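Local coordinates for protein Myo-inositol phosphohydrolase (Mitsuokella multacida, PDB 4WU3) that probably removes phosphate groups by hydrolysis from myo-inositol hexakisphosphate and related inositol phosphates, as a phytase of the protein tyrosine phosphatase-like family, at residues F356-S361 / K409-G414; K383-L388 / L568-L573; Y505-T510 / T548-M553. The protein carries 2 engineered substitutions. All coordinates share one frame; numbering follows the deposited sequence.

All three contacts lie in the second half of the chain. Contacts 1 and 3 sit at the two outermost strands of one five-stranded mixed sheet, strand 357-358 serving contact 1 and strand 503-509 contact 3, and contact 2 joins helical segments beside it. Centre to centre, contacts 1 and 2 are about 12 Å apart, 2 and 3 about 16 Å, and 1 and 3 about 18 Å. Along the chain the segments of contacts 1 and 2 alternate, while contact 3 is nested inside the long loop that contact 2 closes. Met359, Gln571 and Met551, one from each contact, meet where they converge. Helices 545-558 and 564-573, which follow the ligand-binding loop, are thus packed against segments from the start of this half.

Contact 1: F356-S361 / K409-G414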
ATOM      1  N   PHE A 356     -27.401 -13.842  35.153  1.00 10.86           N
ATOM      2  CA  PHE A 356     -28.681 -13.392  35.687  1.00 11.15           C
ATOM      3  C   PHE A 356     -28.464 -12.757  37.037  1.00 10.98           C
ATOM      4  O   PHE A 356     -27.719 -13.296  37.848  1.00 14.60           O
ATOM      5  CB  PHE A 356     -29.656 -14.564  35.863  1.00 10.70           C
ATOM      6  CG  PHE A 356     -30.966 -14.173  36.520  1.00 10.16           C
ATOM      7  CD1 PHE A 356     -31.982 -13.603  35.780  1.00  9.28           C
ATOM      8  CD2 PHE A 356     -31.171 -14.367  37.879  1.00  9.83           C
ATOM      9  CE1 PHE A 356     -33.180 -13.237  36.375  1.00  9.20           C
ATOM     10  CE2 PHE A 356     -32.372 -14.018  38.471  1.00  9.70           C
ATOM     11  CZ  PHE A 356     -33.376 -13.445  37.718  1.00  9.34           C
ATOM     12  N   ARG A 357     -29.116 -11.626  37.286  1.00  9.59           N
ATOM     13  CA  ARG A 357     -29.064 -11.005  38.608  1.00  9.24           C
ATOM     14  C   ARG A 357     -30.234 -10.078  38.816  1.00  9.80           C
ATOM     15  O   ARG A 357     -30.804  -9.562  37.849  1.00  9.46           O
ATOM     16  CB  ARG A 357     -27.757 -10.230  38.809  1.00  9.11           C
ATOM     17  CG  ARG A 357     -27.589  -9.011  37.918  1.00  8.34           C
ATOM     18  CD  ARG A 357     -26.993  -9.343  36.556  1.00  8.26           C
ATOM     19  NE  ARG A 357     -26.479  -8.145  35.892  1.00  7.45           N
ATOM     20  CZ  ARG A 357     -25.983  -8.120  34.661  1.00  7.75           C
ATOM     21  NH1 ARG A 357     -25.907  -9.198  33.930  1.00  7.90           N
ATOM     22  NH2 ARG A 357     -25.563  -7.003  34.137  1.00  8.67           N
ATOM     23  N   THR A 358     -30.603  -9.878  40.079  1.00 10.24           N
ATOM     24  CA  THR A 358     -31.549  -8.833  40.445  1.00 10.99           C
ATOM     25  C   THR A 358     -30.828  -7.913  41.405  1.00 11.60           C
ATOM     26  O   THR A 358     -29.736  -8.229  41.868  1.00 11.88           O
ATOM     27  CB  THR A 358     -32.846  -9.374  41.106  1.00 11.92           C
ATOM     28  OG1 THR A 358     -32.591  -9.787  42.461  1.00 13.30           O
ATOM     29  CG2 THR A 358     -33.419 -10.538  40.318  1.00 11.66           C
ATOM     30  N   MET A 359     -31.425  -6.768  41.700  1.00 12.41           N
ATOM     31  CA  MET A 359     -30.803  -5.825  42.608  1.00 14.29           C
ATOM     32  C   MET A 359     -30.887  -6.309  44.050  1.00 16.11           C
ATOM     33  O   MET A 359     -30.355  -5.660  44.960  1.00 17.79           O
ATOM     34  CB  MET A 359     -31.445  -4.454  42.455  1.00 13.69           C
ATOM     35  CG  MET A 359     -31.252  -3.866  41.066  1.00 13.80           C
ATOM     36  SD  MET A 359     -29.498  -3.698  40.680  1.00 15.30           S
ATOM     37  CE  MET A 359     -29.137  -5.197  39.787  1.00 14.23           C
ATOM     38  N   ASN A 360     -31.538  -7.456  44.257  1.00 16.78           N
ATOM     39  CA  ASN A 360     -31.532  -8.123  45.564  1.00 18.06           C
ATOM     40  C   ASN A 360     -30.487  -9.239  45.651  1.00 18.15           C
ATOM     41  O   ASN A 360     -30.350  -9.878  46.695  1.00 20.55           O
ATOM     42  CB  ASN A 360     -32.912  -8.713  45.883  1.00 18.18           C
ATOM     43  CG  ASN A 360     -34.006  -7.665  45.927  1.00 18.71           C
ATOM     44  OD1 ASN A 360     -33.913  -6.681  46.662  1.00 22.81           O
ATOM     45  ND2 ASN A 360     -35.058  -7.879  45.156  1.00 18.34           N
ATOM     46  N   SER A 361     -29.760  -9.477  44.560  1.00 16.45           N
ATOM     47  CA  SER A 361     -28.810 -10.590  44.490  1.00 16.81           C
ATOM     48  C   SER A 361     -27.582 -10.360  45.365  1.00 15.83           C
ATOM     49  O   SER A 361     -27.315  -9.241  45.788  1.00 15.65           O
ATOM     50  CB  SER A 361     -28.352 -10.820  43.044  1.00 17.01           C
ATOM     51  OG  SER A 361     -29.399 -11.361  42.254  1.00 18.03           O
ATOM     52  N   LYS A 409     -41.339 -12.800  39.470  1.00 18.77           N
ATOM     53  CA  LYS A 409     -42.647 -12.634  40.087  1.00 21.50           C
ATOM     54  C   LYS A 409     -42.558 -12.666  41.605  1.00 21.63           C
ATOM     55  O   LYS A 409     -43.290 -11.959  42.288  1.00 22.88           O
ATOM     56  CB  LYS A 409     -43.602 -13.699  39.580  1.00 23.49           C
ATOM     57  CG  LYS A 409     -43.990 -13.457  38.136  1.00 27.28           C
ATOM     58  CD  LYS A 409     -44.808 -14.599  37.582  1.00 31.79           C
ATOM     59  CE  LYS A 409     -45.373 -14.237  36.225  1.00 37.68           C
ATOM     60  NZ  LYS A 409     -46.187 -15.355  35.670  1.00 43.09           N
ATOM     61  N   GLN A 410     -41.642 -13.464  42.132  1.00 24.08           N
ATOM     62  CA  GLN A 410     -41.363 -13.462  43.560  1.00 28.88           C
ATOM     63  C   GLN A 410     -40.993 -12.060  44.056  1.00 25.29           C
ATOM     64  O   GLN A 410     -41.454 -11.638  45.107  1.00 26.39           O
ATOM     65  CB  GLN A 410     -40.221 -14.432  43.869  1.00 37.85           C
ATOM     66  CG  GLN A 410     -39.869 -14.529  45.340  1.00 49.17           C
ATOM     67  CD  GLN A 410     -40.976 -15.171  46.140  1.00 60.51           C
ATOM     68  OE1 GLN A 410     -41.386 -16.297  45.858  1.00 68.67           O
ATOM     69  NE2 GLN A 410     -41.463 -14.462  47.151  1.00 72.16           N
ATOM     70  N   GLN A 411     -40.157 -11.345  43.304  1.00 21.54           N
ATOM     71  CA  GLN A 411     -39.584 -10.078  43.776  1.00 19.39           C
ATOM     72  C   GLN A 411     -40.301  -8.833  43.251  1.00 18.96           C
ATOM     73  O   GLN A 411     -40.188  -7.759  43.827  1.00 19.25           O
ATOM     74  CB  GLN A 411     -38.103 -10.007  43.406  1.00 18.10           C
ATOM     75  CG  GLN A 411     -37.280 -11.112  44.045  1.00 18.68           C
ATOM     76  CD  GLN A 411     -35.833 -11.105  43.611  1.00 17.38           C
ATOM     77  OE1 GLN A 411     -35.210 -10.046  43.449  1.00 16.69           O
ATOM     78  NE2 GLN A 411     -35.281 -12.285  43.437  1.00 16.08           N
ATOM     79  N   ALA A 412     -41.039  -8.976  42.160  1.00 18.28           N
ATOM     80  CA  ALA A 412     -41.661  -7.827  41.516  1.00 17.76           C
ATOM     81  C   ALA A 412     -42.909  -7.344  42.251  1.00 19.32           C
ATOM     82  O   ALA A 412     -43.700  -8.144  42.743  1.00 19.14           O
ATOM     83  CB  ALA A 412     -41.996  -8.160  40.080  1.00 16.42           C
ATOM     84  N   LYS A 413     -43.074  -6.025  42.308  1.00 20.31           N
ATOM     85  CA  LYS A 413     -44.212  -5.401  42.982  1.00 24.84           C
ATOM     86  C   LYS A 413     -45.148  -4.745  41.967  1.00 25.14           C
ATOM     87  O   LYS A 413     -46.062  -4.023  42.338  1.00 28.30           O
ATOM     88  CB  LYS A 413     -43.725  -4.344  43.988  1.00 25.89           C
ATOM     89  CG  LYS A 413     -42.732  -4.853  45.026  1.00 26.93           C
ATOM     90  CD  LYS A 413     -43.307  -6.005  45.837  1.00 31.29           C
ATOM     91  CE  LYS A 413     -42.323  -6.488  46.895  1.00 39.63           C
ATOM     92  NZ  LYS A 413     -42.646  -7.851  47.410  1.00 39.04           N
ATOM     93  N   GLY A 414     -44.912  -4.999  40.686  1.00 23.64           N
ATOM     94  CA  GLY A 414     -45.706  -4.398  39.622  1.00 19.16           C
ATOM     95  C   GLY A 414     -45.385  -5.079  38.306  1.00 18.44           C
ATOM     96  O   GLY A 414     -44.690  -6.089  38.285  1.00 19.48           O
TER
HETATM   97  O   HOH W   1     -32.015 -12.187  43.899  1.00 24.24           O
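Gln411 runs out almost straight beyond CG (chi2 176°), and this carries its amide from the end of helix 398-411 to Thr358 and Asn360. Thr358 meets it with OG1 tucked between its own backbone N and carbonyl carbon. Two donors then share Gln411 OE1. Thr358 OG1 lies 2.8 Å from Gln411 OE1, in the carbonyl plane and on a lone pair. Asn360 ND2 is also 2.8 Å from Gln411 OE1, but it comes from above that plane in a nearly straight hydrogen bond (N-H...O 176°), the two amide planes standing 54° apart. A water takes the other end of the Gln411 amide, accepting from NE2 and donating to Thr358 OG1, so both ends of the amide are engaged. The receiving turn is braced by its own bonds: Thr358 to Ser361 is a type I beta turn, and Asn360 N donates to Thr358 OG1 (3.1 Å) in an ST turn. Trp535 of the central strand 535-539 touches both Thr358 and Gln411. The contact thus ties edge strand 357-358 to helix 398-411, the helix of the beta-alpha-beta crossover from strand 390-393 to strand 416-422 in this PTP-like alpha/beta domain.

Contact 2: K383-L388 / L568-L573; sequences KGLDTL and LSRQYL
Arg570 reaches from helix 564-573 to the backbone of Lys383 and takes its carbonyl oxygen end-on, both nitrogens donating to the one oxygen, which joins this helix to the turn leading into the short, weakly bonded helix around 385-388 in the PTP-like domain. Arg570 NH1 and NH2 each lie 3.1 Å from Lys383 O. Neither bond is straight, both N-H...O angles being 139°, as expected when one oxygen is shared by two diverging N-H groups; the oxygen also sits 19° out of the guanidinium plane. Leu385 lies over one face of the same group: its CD2 methyl stands 3.4 Å above the plane, offset toward the rim, with CD2 3.6 Å from Arg570 NE. The Arg570 chain starts with CG between the backbone N and carbonyl carbon (chi1 68°) and is extended from there to NE, which lets it run alongside Leu385 in the opposite direction.

In the next shell, Asp555 of helix 545-558 forms a salt bridge with Arg570 NH1 and also accepts from Gln571 NE2, while Thr381 O takes a bond from Arg570 NH2. Replacing Arg570 by a leucine would probably leave Asp555 without its charge partner and the Lys383 carbonyl without both of its donors, so that the turn could shift away from the helix. Lys383 turns its own amine elsewhere, to Asp561 and Asn559; its NZ stays 6.7 Å from Arg570 NH1, and each of the two positive charges has its own aspartate. Lys383 N is 3.5 Å from Arg570 NH2, but both are donors, and this backbone N-H is taken instead by Thr381 OG1.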
ATOM      1  N   LYS A 383     -27.554   1.320  48.702  1.00 17.91           N
ATOM      2  CA  LYS A 383     -28.705   2.177  48.878  1.00 16.79           C
ATOM      3  C   LYS A 383     -29.594   2.290  47.633  1.00 17.10           C
ATOM      4  O   LYS A 383     -29.144   2.613  46.536  1.00 15.80           O
ATOM      5  CB  LYS A 383     -28.241   3.556  49.323  1.00 16.93           C
ATOM      6  CG  LYS A 383     -29.375   4.521  49.444  1.00 16.14           C
ATOM      7  CD  LYS A 383     -29.564   5.267  48.148  1.00 15.63           C
ATOM      8  CE  LYS A 383     -30.876   6.004  48.237  1.00 15.62           C
ATOM      9  NZ  LYS A 383     -31.043   6.976  47.137  1.00 16.21           N
ATOM     10  N   GLY A 384     -30.880   2.045  47.820  1.00 16.78           N
ATOM     11  CA  GLY A 384     -31.823   2.181  46.724  1.00 15.94           C
ATOM     12  C   GLY A 384     -32.102   0.865  46.003  1.00 14.73           C
ATOM     13  O   GLY A 384     -33.115   0.719  45.313  1.00 13.77           O
ATOM     14  N   LEU A 385     -31.206  -0.098  46.170  1.00 14.29           N
ATOM     15  CA  LEU A 385     -31.303  -1.364  45.455  1.00 15.41           C
ATOM     16  C   LEU A 385     -32.585  -2.124  45.787  1.00 16.43           C
ATOM     17  O   LEU A 385     -33.158  -2.805  44.934  1.00 13.06           O
ATOM     18  CB  LEU A 385     -30.096  -2.241  45.763  1.00 16.37           C
ATOM     19  CG  LEU A 385     -28.743  -1.796  45.207  1.00 18.87           C
ATOM     20  CD1 LEU A 385     -27.711  -2.883  45.449  1.00 20.56           C
ATOM     21  CD2 LEU A 385     -28.811  -1.472  43.726  1.00 20.10           C
ATOM     22  N   ASP A 386     -33.042  -1.999  47.028  1.00 18.19           N
ATOM     23  CA  ASP A 386     -34.239  -2.717  47.466  1.00 20.01           C
ATOM     24  C   ASP A 386     -35.524  -2.254  46.751  1.00 18.36           C
ATOM     25  O   ASP A 386     -36.530  -2.966  46.746  1.00 16.73           O
ATOM     26  CB  ASP A 386     -34.399  -2.602  48.992  1.00 24.14           C
ATOM     27  CG  ASP A 386     -34.431  -1.167  49.472  1.00 23.93           C
ATOM     28  OD1 ASP A 386     -33.373  -0.498  49.423  1.00 25.86           O
ATOM     29  OD2 ASP A 386     -35.510  -0.710  49.905  1.00 26.83           O
ATOM     30  N   THR A 387     -35.501  -1.063  46.158  1.00 17.26           N
ATOM     31  CA  THR A 387     -36.682  -0.553  45.449  1.00 17.01           C
ATOM     32  C   THR A 387     -36.398  -0.195  43.978  1.00 15.16           C
ATOM     33  O   THR A 387     -37.235   0.412  43.306  1.00 16.62           O
ATOM     34  CB  THR A 387     -37.289   0.674  46.169  1.00 18.07           C
ATOM     35  OG1 THR A 387     -36.333   1.737  46.211  1.00 20.84           O
ATOM     36  CG2 THR A 387     -37.696   0.323  47.595  1.00 19.66           C
ATOM     37  N   LEU A 388     -35.229  -0.578  43.476  1.00 12.83           N
ATOM     38  CA  LEU A 388     -34.855  -0.275  42.090  1.00 12.21           C
ATOM     39  C   LEU A 388     -35.628  -1.149  41.080  1.00 13.17           C
ATOM     40  O   LEU A 388     -35.863  -0.745  39.948  1.00 12.26           O
ATOM     41  CB  LEU A 388     -33.341  -0.421  41.917  1.00 11.77           C
ATOM     42  CG  LEU A 388     -32.680   0.075  40.621  1.00 11.19           C
ATOM     43  CD1 LEU A 388     -33.236   1.418  40.185  1.00 10.30           C
ATOM     44  CD2 LEU A 388     -31.170   0.174  40.812  1.00 10.82           C
ATOM     45  N   LEU A 568     -21.204   1.984  39.432  1.00 11.75           N
ATOM     46  CA  LEU A 568     -20.480   1.076  38.543  1.00 11.48           C
ATOM     47  C   LEU A 568     -19.976  -0.139  39.306  1.00 11.44           C
ATOM     48  O   LEU A 568     -20.014  -1.273  38.817  1.00 10.35           O
ATOM     49  CB  LEU A 568     -19.325   1.807  37.854  1.00 11.21           C
ATOM     50  CG  LEU A 568     -19.776   2.959  36.955  1.00 11.21           C
ATOM     51  CD1 LEU A 568     -18.617   3.480  36.123  1.00 11.46           C
ATOM     52  CD2 LEU A 568     -20.932   2.557  36.047  1.00 11.12           C
ATOM     53  N   SER A 569     -19.517   0.096  40.523  1.00 11.45           N
ATOM     54  CA  SER A 569     -19.006  -0.982  41.348  1.00 11.41           C
ATOM     55  C   SER A 569     -20.099  -1.994  41.726  1.00 11.63           C
ATOM     56  O   SER A 569     -19.916  -3.199  41.580  1.00 11.32           O
ATOM     57  CB  SER A 569     -18.330  -0.404  42.587  1.00 13.06           C
ATOM     58  OG  SER A 569     -17.224   0.413  42.213  1.00 12.43           O
ATOM     59  N   ARG A 570     -21.253  -1.528  42.182  1.00 10.56           N
ATOM     60  CA  ARG A 570     -22.274  -2.481  42.559  1.00 10.17           C
ATOM     61  C   ARG A 570     -22.875  -3.194  41.346  1.00 10.59           C
ATOM     62  O   ARG A 570     -23.143  -4.398  41.413  1.00  9.87           O
ATOM     63  CB  ARG A 570     -23.349  -1.837  43.428  1.00 11.18           C
ATOM     64  CG  ARG A 570     -24.227  -0.806  42.751  1.00 11.20           C
ATOM     65  CD  ARG A 570     -24.799   0.104  43.818  1.00 11.52           C
ATOM     66  NE  ARG A 570     -26.025   0.762  43.401  1.00 11.02           N
ATOM     67  CZ  ARG A 570     -26.757   1.515  44.204  1.00 10.68           C
ATOM     68  NH1 ARG A 570     -27.854   2.080  43.770  1.00 11.46           N
ATOM     69  NH2 ARG A 570     -26.402   1.708  45.452  1.00 10.40           N
ATOM     70  N   GLN A 571     -23.055  -2.487  40.228  1.00 10.98           N
ATOM     71  CA  GLN A 571     -23.532  -3.152  39.002  1.00 10.60           C
ATOM     72  C   GLN A 571     -22.531  -4.232  38.541  1.00 10.42           C
ATOM     73  O   GLN A 571     -22.928  -5.279  38.016  1.00 10.39           O
ATOM     74  CB  GLN A 571     -23.816  -2.143  37.884  1.00 10.86           C
ATOM     75  CG  GLN A 571     -25.008  -1.225  38.137  1.00 10.90           C
ATOM     76  CD  GLN A 571     -26.271  -1.977  38.516  1.00 12.09           C
ATOM     77  OE1 GLN A 571     -26.529  -3.085  38.040  1.00 12.92           O
ATOM     78  NE2 GLN A 571     -27.063  -1.375  39.382  1.00 13.13           N
ATOM     79  N   TYR A 572     -21.242  -3.979  38.749  1.00 10.03           N
ATOM     80  CA  TYR A 572     -20.219  -4.981  38.479  1.00 11.31           C
ATOM     81  C   TYR A 572     -20.344  -6.115  39.483  1.00 11.87           C
ATOM     82  O   TYR A 572     -20.401  -7.294  39.104  1.00 10.25           O
ATOM     83  CB  TYR A 572     -18.801  -4.384  38.539  1.00 12.76           C
ATOM     84  CG  TYR A 572     -17.706  -5.433  38.516  1.00 13.04           C
ATOM     85  CD1 TYR A 572     -17.342  -6.047  37.338  1.00 13.69           C
ATOM     86  CD2 TYR A 572     -17.057  -5.820  39.678  1.00 14.96           C
ATOM     87  CE1 TYR A 572     -16.360  -7.016  37.306  1.00 14.86           C
ATOM     88  CE2 TYR A 572     -16.061  -6.783  39.658  1.00 15.47           C
ATOM     89  CZ  TYR A 572     -15.718  -7.382  38.462  1.00 16.11           C
ATOM     90  OH  TYR A 572     -14.725  -8.347  38.409  1.00 17.15           O
ATOM     91  N   LEU A 573     -20.407  -5.757  40.763  1.00 11.55           N
ATOM     92  CA  LEU A 573     -20.435  -6.757  41.818  1.00 11.81           C
ATOM     93  C   LEU A 573     -21.649  -7.653  41.689  1.00 12.45           C
ATOM     94  O   LEU A 573     -21.589  -8.828  42.015  1.00 11.17           O
ATOM     95  CB  LEU A 573     -20.396  -6.101  43.190  1.00 12.78           C
ATOM     96  CG  LEU A 573     -19.031  -5.482  43.500  1.00 13.76           C
ATOM     97  CD1 LEU A 573     -19.073  -4.687  44.785  1.00 14.13           C
ATOM     98  CD2 LEU A 573     -17.964  -6.561  43.582  1.00 14.31           C
TER

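Contact 3: Y505-T510 / T548-M553; sequences YRIAAT and TAYMAM
The Tyr550 ring is met obliquely by Ile507 and Ala509, while Met553, one turn along the same helix, sets its CE methyl 4.1 Å above one face of the Tyr550 ring, over the centre. Ile507 touches the tyrosine with two branches. Its CD1 comes within 4.2 Å of Tyr550 CE1, and its CG2 lies 3.7 Å from Tyr550 OH. Having CG1 beside the backbone N and CG2 beside the carbonyl carbon (chi1 -61°) lets Ile507 offer one branch to the ring and the other to its hydroxyl. Farther along the strand, Ala509 CB approaches Tyr550 CE2 at 4.4 Å, a looser touch.

Around this, Asn519 and Phe523 of helix 517-529 pack on Ile507, and Pro515 touches Tyr550. Strand 503-509 is an edge strand of the five-stranded sheet, and the pocket-lining residues Ser540 to Arg546 run from the phosphate-binding P-loop of the PTP fold into the first turn of helix 545-558. Ala509 is close to that pocket: its side chain is about 8 Å from the bound ligand, and its carbonyl oxygen accepts from Arg546 NH1.

The chemistry between strand and helix is therefore apolar and has little directional demand; Tyr550 OH finds its hydrogen-bond partner beyond the two segments, so this buried hydroxyl is satisfied although Ile507 offers it only a methyl.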
ATOM      1  N   TYR A 505     -40.255  -4.602  25.419  1.00 11.38           N
ATOM      2  CA  TYR A 505     -39.824  -3.377  24.777  1.00 11.66           C
ATOM      3  C   TYR A 505     -38.442  -3.590  24.154  1.00 12.38           C
ATOM      4  O   TYR A 505     -37.581  -4.249  24.727  1.00 12.71           O
ATOM      5  CB  TYR A 505     -39.829  -2.191  25.757  1.00 12.17           C
ATOM      6  CG  TYR A 505     -39.750  -0.860  25.046  1.00 12.62           C
ATOM      7  CD1 TYR A 505     -40.897  -0.187  24.652  1.00 12.41           C
ATOM      8  CD2 TYR A 505     -38.523  -0.295  24.728  1.00 13.34           C
ATOM      9  CE1 TYR A 505     -40.824   1.015  23.965  1.00 11.91           C
ATOM     10  CE2 TYR A 505     -38.436   0.903  24.044  1.00 12.89           C
ATOM     11  CZ  TYR A 505     -39.588   1.556  23.661  1.00 13.16           C
ATOM     12  OH  TYR A 505     -39.486   2.744  22.966  1.00 11.73           O
ATOM     13  N   ARG A 506     -38.256  -3.033  22.965  1.00 12.89           N
ATOM     14  CA  ARG A 506     -37.055  -3.238  22.185  1.00 13.04           C
ATOM     15  C   ARG A 506     -36.286  -1.939  21.967  1.00 11.88           C
ATOM     16  O   ARG A 506     -36.840  -0.971  21.464  1.00 10.47           O
ATOM     17  CB  ARG A 506     -37.445  -3.812  20.819  1.00 13.88           C
ATOM     18  CG  ARG A 506     -36.264  -4.095  19.901  1.00 14.91           C
ATOM     19  CD  ARG A 506     -35.475  -5.284  20.395  1.00 15.53           C
ATOM     20  NE  ARG A 506     -34.511  -5.745  19.407  1.00 16.65           N
ATOM     21  CZ  ARG A 506     -34.767  -6.640  18.457  1.00 16.16           C
ATOM     22  NH1 ARG A 506     -35.970  -7.178  18.343  1.00 18.48           N
ATOM     23  NH2 ARG A 506     -33.812  -6.995  17.613  1.00 16.37           N
ATOM     24  N   ILE A 507     -35.013  -1.917  22.350  1.00 10.56           N
ATOM     25  CA  ILE A 507     -34.114  -0.849  21.926  1.00 10.73           C
ATOM     26  C   ILE A 507     -33.001  -1.492  21.098  1.00 10.84           C
ATOM     27  O   ILE A 507     -32.344  -2.444  21.540  1.00  9.38           O
ATOM     28  CB  ILE A 507     -33.536  -0.057  23.125  1.00 11.96           C
ATOM     29  CG1 ILE A 507     -34.674   0.590  23.915  1.00 12.56           C
ATOM     30  CG2 ILE A 507     -32.578   1.022  22.641  1.00 12.05           C
ATOM     31  CD1 ILE A 507     -34.258   1.182  25.241  1.00 12.86           C
ATOM     32  N   ALA A 508     -32.806  -0.989  19.886  1.00 10.39           N
ATOM     33  CA  ALA A 508     -31.860  -1.585  18.960  1.00 10.82           C
ATOM     34  C   ALA A 508     -30.438  -1.044  19.172  1.00 11.77           C
ATOM     35  O   ALA A 508     -29.920  -0.269  18.363  1.00 12.80           O
ATOM     36  CB  ALA A 508     -32.323  -1.356  17.527  1.00 10.47           C
ATOM     37  N   ALA A 509     -29.802  -1.480  20.256  1.00 11.58           N
ATOM     38  CA  ALA A 509     -28.481  -0.976  20.624  1.00 10.85           C
ATOM     39  C   ALA A 509     -27.397  -1.822  19.973  1.00 11.13           C
ATOM     40  O   ALA A 509     -27.427  -3.045  20.039  1.00 10.96           O
ATOM     41  CB  ALA A 509     -28.319  -0.960  22.138  1.00  9.87           C
ATOM     42  N   THR A 510     -26.444  -1.159  19.322  1.00 12.99           N
ATOM     43  CA  THR A 510     -25.386  -1.860  18.598  1.00 11.44           C
ATOM     44  C   THR A 510     -24.416  -2.499  19.573  1.00 11.48           C
ATOM     45  O   THR A 510     -24.026  -1.887  20.557  1.00  9.92           O
ATOM     46  CB  THR A 510     -24.622  -0.914  17.667  1.00 10.98           C
ATOM     47  OG1 THR A 510     -25.539  -0.323  16.741  1.00 10.58           O
ATOM     48  CG2 THR A 510     -23.539  -1.682  16.900  1.00 10.65           C
ATOM     49  N   THR A 548     -25.295  -3.992  31.170  1.00  8.22           N
ATOM     50  CA  THR A 548     -24.746  -3.307  32.337  1.00  8.41           C
ATOM     51  C   THR A 548     -24.717  -1.794  32.154  1.00  8.00           C
ATOM     52  O   THR A 548     -24.915  -1.038  33.109  1.00  6.28           O
ATOM     53  CB  THR A 548     -23.330  -3.791  32.687  1.00  9.07           C
ATOM     54  OG1 THR A 548     -23.302  -5.222  32.741  1.00  9.86           O
ATOM     55  CG2 THR A 548     -22.923  -3.244  34.032  1.00  9.76           C
ATOM     56  N   ALA A 549     -24.493  -1.356  30.922  1.00  8.04           N
ATOM     57  CA  ALA A 549     -24.596   0.066  30.589  1.00  8.12           C
ATOM     58  C   ALA A 549     -25.990   0.623  30.923  1.00  8.43           C
ATOM     59  O   ALA A 549     -26.128   1.609  31.643  1.00  7.81           O
ATOM     60  CB  ALA A 549     -24.281   0.283  29.113  1.00  7.78           C
ATOM     61  N   TYR A 550     -27.034  -0.014  30.403  1.00  9.41           N
ATOM     62  CA  TYR A 550     -28.394   0.440  30.683  1.00  9.45           C
ATOM     63  C   TYR A 550     -28.751   0.306  32.164  1.00 10.24           C
ATOM     64  O   TYR A 550     -29.352   1.224  32.748  1.00 10.73           O
ATOM     65  CB  TYR A 550     -29.406  -0.275  29.782  1.00  9.96           C
ATOM     66  CG  TYR A 550     -29.594   0.451  28.467  1.00 10.00           C
ATOM     67  CD1 TYR A 550     -30.491   1.515  28.361  1.00  9.56           C
ATOM     68  CD2 TYR A 550     -28.843   0.115  27.350  1.00  9.39           C
ATOM     69  CE1 TYR A 550     -30.646   2.199  27.170  1.00 10.07           C
ATOM     70  CE2 TYR A 550     -28.996   0.794  26.150  1.00  9.90           C
ATOM     71  CZ  TYR A 550     -29.897   1.833  26.062  1.00 10.49           C
ATOM     72  OH  TYR A 550     -30.046   2.510  24.863  1.00 11.18           O
ATOM     73  N   MET A 551     -28.368  -0.802  32.793  1.00  9.50           N
ATOM     74  CA  MET A 551     -28.646  -0.957  34.223  1.00 10.16           C
ATOM     75  C   MET A 551     -27.998   0.166  35.058  1.00 10.99           C
ATOM     76  O   MET A 551     -28.617   0.699  35.979  1.00 10.56           O
ATOM     77  CB  MET A 551     -28.201  -2.326  34.728  1.00  9.82           C
ATOM     78  CG  MET A 551     -29.025  -3.480  34.186  1.00 10.06           C
ATOM     79  SD  MET A 551     -28.309  -5.101  34.501  1.00  9.32           S
ATOM     80  CE  MET A 551     -28.771  -5.301  36.225  1.00 10.22           C
ATOM     81  N   ALA A 552     -26.758   0.521  34.726  1.00 11.11           N
ATOM     82  CA  ALA A 552     -26.041   1.576  35.424  1.00 10.96           C
ATOM     83  C   ALA A 552     -26.692   2.942  35.198  1.00 11.29           C
ATOM     84  O   ALA A 552     -26.724   3.777  36.101  1.00 10.24           O
ATOM     85  CB  ALA A 552     -24.585   1.600  34.976  1.00 10.88           C
ATOM     86  N   MET A 553     -27.204   3.176  33.994  1.00 10.93           N
ATOM     87  CA  MET A 553     -27.864   4.447  33.696  1.00 11.59           C
ATOM     88  C   MET A 553     -29.183   4.593  34.455  1.00 12.07           C
ATOM     89  O   MET A 553     -29.509   5.669  34.957  1.00 11.21           O
ATOM     90  CB  MET A 553     -28.114   4.583  32.196  1.00 12.93           C
ATOM     91  CG  MET A 553     -26.889   5.016  31.416  1.00 13.93           C
ATOM     92  SD  MET A 553     -27.274   5.320  29.693  1.00 18.08           S
ATOM     93  CE  MET A 553     -26.978   3.719  28.948  1.00 16.37           C
TER